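Local coordinates for protein diphthine synthase (Entamoeba histolytica, PDB 3I4T) that probably methylates elongation factor 2 during diphthamide synthesis, using S-adenosylmethionine as methyl donor, at residues A[47-52]-A[96-101]. Sequence-based numbering, arbitrary orientation.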
ATOM      1  N   CYS A  47      23.160  -6.236 -10.776  1.00 51.15           N
ATOM      2  CA  CYS A  47      22.606  -6.655 -12.061  1.00 51.51           C
ATOM      3  C   CYS A  47      23.476  -6.258 -13.234  1.00 52.15           C
ATOM      4  O   CYS A  47      24.168  -5.243 -13.185  1.00 52.46           O
ATOM      5  CB  CYS A  47      21.198  -6.090 -12.259  1.00 51.36           C
ATOM      6  SG  CYS A  47      19.922  -7.087 -11.491  1.00 50.11           S
ATOM      7  N   ASP A  48      23.421  -7.052 -14.298  1.00 52.55           N
ATOM      8  CA  ASP A  48      24.189  -6.760 -15.498  1.00 53.18           C
ATOM      9  C   ASP A  48      23.465  -5.737 -16.369  1.00 53.36           C
ATOM     10  O   ASP A  48      24.104  -4.952 -17.073  1.00 53.54           O
ATOM     11  CB  ASP A  48      24.473  -8.042 -16.289  1.00 53.30           C
ATOM     12  CG  ASP A  48      24.978  -9.174 -15.407  1.00 54.20           C
ATOM     13  OD1 ASP A  48      24.329 -10.246 -15.393  1.00 54.99           O
ATOM     14  OD2 ASP A  48      26.010  -8.991 -14.718  1.00 54.30           O
ATOM     15  N   LEU A  49      22.135  -5.749 -16.323  1.00 53.31           N
ATOM     16  CA  LEU A  49      21.331  -4.828 -17.124  1.00 53.36           C
ATOM     17  C   LEU A  49      20.219  -4.242 -16.278  1.00 53.32           C
ATOM     18  O   LEU A  49      19.598  -4.949 -15.482  1.00 53.45           O
ATOM     19  CB  LEU A  49      20.741  -5.538 -18.347  1.00 53.46           C
ATOM     20  CG  LEU A  49      21.687  -6.047 -19.445  1.00 54.31           C
ATOM     21  CD1 LEU A  49      21.026  -7.171 -20.212  1.00 55.00           C
ATOM     22  CD2 LEU A  49      22.153  -4.943 -20.413  1.00 54.92           C
ATOM     23  N   VAL A  50      19.969  -2.948 -16.450  1.00 53.26           N
ATOM     24  CA  VAL A  50      18.971  -2.251 -15.652  1.00 53.51           C
ATOM     25  C   VAL A  50      17.990  -1.506 -16.548  1.00 54.00           C
ATOM     26  O   VAL A  50      18.368  -0.600 -17.286  1.00 54.41           O
ATOM     27  CB  VAL A  50      19.621  -1.269 -14.650  1.00 53.44           C
ATOM     28  CG1 VAL A  50      18.556  -0.646 -13.742  1.00 53.12           C
ATOM     29  CG2 VAL A  50      20.686  -1.970 -13.821  1.00 52.52           C
ATOM     30  N   PHE A  51      16.726  -1.891 -16.482  1.00 54.56           N
ATOM     31  CA  PHE A  51      15.705  -1.262 -17.299  1.00 55.14           C
ATOM     32  C   PHE A  51      14.795  -0.400 -16.452  1.00 55.97           C
ATOM     33  O   PHE A  51      14.487  -0.732 -15.302  1.00 55.70           O
ATOM     34  CB  PHE A  51      14.862  -2.303 -18.025  1.00 54.88           C
ATOM     35  CG  PHE A  51      15.614  -3.092 -19.054  1.00 54.81           C
ATOM     36  CD1 PHE A  51      15.518  -2.763 -20.402  1.00 54.88           C
ATOM     37  CD2 PHE A  51      16.407  -4.179 -18.680  1.00 54.55           C
ATOM     38  CE1 PHE A  51      16.211  -3.503 -21.371  1.00 55.88           C
ATOM     39  CE2 PHE A  51      17.100  -4.925 -19.627  1.00 54.87           C
ATOM     40  CZ  PHE A  51      17.002  -4.590 -20.979  1.00 56.05           C
ATOM     41  N   LEU A  52      14.381   0.720 -17.034  1.00 57.00           N
ATOM     42  CA  LEU A  52      13.339   1.549 -16.466  1.00 57.99           C
ATOM     43  C   LEU A  52      12.096   1.446 -17.316  1.00 58.67           C
ATOM     44  O   LEU A  52      12.148   1.627 -18.536  1.00 58.87           O
ATOM     45  CB  LEU A  52      13.770   3.009 -16.426  1.00 58.03           C
ATOM     46  CG  LEU A  52      14.666   3.504 -15.297  1.00 58.98           C
ATOM     47  CD1 LEU A  52      15.120   4.905 -15.629  1.00 60.21           C
ATOM     48  CD2 LEU A  52      13.940   3.509 -13.969  1.00 60.26           C
ATOM     49  N   LYS A  96      21.221 -13.730 -17.635  1.00 58.93           N
ATOM     50  CA  LYS A  96      21.868 -12.740 -16.760  1.00 57.81           C
ATOM     51  C   LYS A  96      20.897 -12.151 -15.743  1.00 56.62           C
ATOM     52  O   LYS A  96      19.688 -12.145 -15.966  1.00 56.16           O
ATOM     53  CB  LYS A  96      22.435 -11.597 -17.604  1.00 58.22           C
ATOM     54  CG  LYS A  96      23.464 -12.020 -18.641  1.00 59.74           C
ATOM     55  CD  LYS A  96      23.574 -10.992 -19.747  1.00 61.71           C
ATOM     56  CE  LYS A  96      23.779 -11.675 -21.094  1.00 63.28           C
ATOM     57  NZ  LYS A  96      23.248 -10.849 -22.224  1.00 64.06           N
ATOM     58  N   ASN A  97      21.438 -11.644 -14.635  1.00 55.36           N
ATOM     59  CA  ASN A  97      20.657 -10.863 -13.669  1.00 53.89           C
ATOM     60  C   ASN A  97      20.232  -9.525 -14.263  1.00 52.69           C
ATOM     61  O   ASN A  97      21.063  -8.667 -14.555  1.00 52.90           O
ATOM     62  CB  ASN A  97      21.442 -10.629 -12.381  1.00 54.10           C
ATOM     63  CG  ASN A  97      21.805 -11.915 -11.680  1.00 54.61           C
ATOM     64  OD1 ASN A  97      20.942 -12.619 -11.157  1.00 56.88           O
ATOM     65  ND2 ASN A  97      23.092 -12.232 -11.665  1.00 55.16           N
ATOM     66  N   VAL A  98      18.925  -9.370 -14.440  1.00 50.94           N
ATOM     67  CA  VAL A  98      18.331  -8.207 -15.071  1.00 49.11           C
ATOM     68  C   VAL A  98      17.420  -7.524 -14.051  1.00 48.31           C
ATOM     69  O   VAL A  98      16.730  -8.194 -13.283  1.00 47.84           O
ATOM     70  CB  VAL A  98      17.520  -8.619 -16.330  1.00 49.07           C
ATOM     71  CG1 VAL A  98      16.726  -7.444 -16.904  1.00 47.93           C
ATOM     72  CG2 VAL A  98      18.444  -9.220 -17.391  1.00 48.79           C
ATOM     73  N   ALA A  99      17.444  -6.195 -14.032  1.00 47.03           N
ATOM     74  CA  ALA A  99      16.594  -5.425 -13.128  1.00 46.09           C
ATOM     75  C   ALA A  99      15.602  -4.594 -13.921  1.00 45.26           C
ATOM     76  O   ALA A  99      15.966  -3.954 -14.914  1.00 45.12           O
ATOM     77  CB  ALA A  99      17.432  -4.529 -12.237  1.00 46.06           C
ATOM     78  N   LEU A 100      14.344  -4.636 -13.498  1.00 44.06           N
ATOM     79  CA  LEU A 100      13.317  -3.755 -14.035  1.00 43.10           C
ATOM     80  C   LEU A 100      12.843  -2.813 -12.940  1.00 42.56           C
ATOM     81  O   LEU A 100      12.393  -3.248 -11.890  1.00 42.33           O
ATOM     82  CB  LEU A 100      12.142  -4.551 -14.613  1.00 42.75           C
ATOM     83  CG  LEU A 100      10.920  -3.743 -15.084  1.00 42.64           C
ATOM     84  CD1 LEU A 100      11.271  -2.686 -16.154  1.00 42.22           C
ATOM     85  CD2 LEU A 100       9.823  -4.671 -15.580  1.00 41.67           C
ATOM     86  N   LEU A 101      12.943  -1.521 -13.206  1.00 42.40           N
ATOM     87  CA  LEU A 101      12.608  -0.506 -12.228  1.00 42.28           C
ATOM     88  C   LEU A 101      11.260   0.139 -12.548  1.00 42.40           C
ATOM     89  O   LEU A 101      11.027   0.590 -13.670  1.00 42.72           O
ATOM     90  CB  LEU A 101      13.713   0.549 -12.179  1.00 42.30           C
ATOM     91  CG  LEU A 101      15.169   0.108 -11.997  1.00 41.85           C
ATOM     92  CD1 LEU A 101      16.059   1.316 -11.760  1.00 39.32           C
ATOM     93  CD2 LEU A 101      15.298  -0.888 -10.854  1.00 40.90           C
TER
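Phe51 lays its ring beside Val98 on one face of two paired parallel strands. Its CE2 lies 3.7 Å from Val98 CG1, and the methyl comes in obliquely. The CG of Phe51 is anti to its own carbonyl carbon (chi1 -66°), which turns the ring back toward the start of the strand, where Val98 sits. The carbonyl oxygen of Ala99 lies at the edge of the ring, near its plane. The same oxygen accepts the N-H of Phe51, with N and O 2.7 Å apart and the bond almost straight at 175°. On this face Leu100 CD1 also packs against Phe51 CB, and Leu49 CD1 lies 4.3 Å from Val98 CG2.

The opposite face carries Val50, Leu52, Ala99 and Leu101. Val50 CG1 meets Leu101 CD1 at 3.7 Å. Leu52 brings CD2 to 3.5 Å from Leu101 CB, so Leu101 is touched by two side chains of strand 49-52. Nearer the start, Cys47 SG rests against the methyl of Ala99.

Strands 49-52 and 97-102 are neighbours in the parallel sheet of the N-terminal alpha/beta part of this methylase fold. Strand 75-76 pairs with the far edge of 49-52, and strand 22-27 with that of 97-102. Between the two strands the ladder alternates: Ala99 N donates to Leu49 O, Phe51 N to Ala99 O in the other direction, and Leu101 N to Phe51 O.

At the exposed end, Asp48 N bonds to Asn97 O at 2.9 Å. The Asp48 side chain crosses that of Lys96 at about a right angle, with Asp48 OD1 3.2 Å from Lys96 CB. OD1 also takes a weak bond from Asn97 N. Lys96 NZ leads away and stays 6.9 Å from Asp48 OD1, too far for a salt bridge.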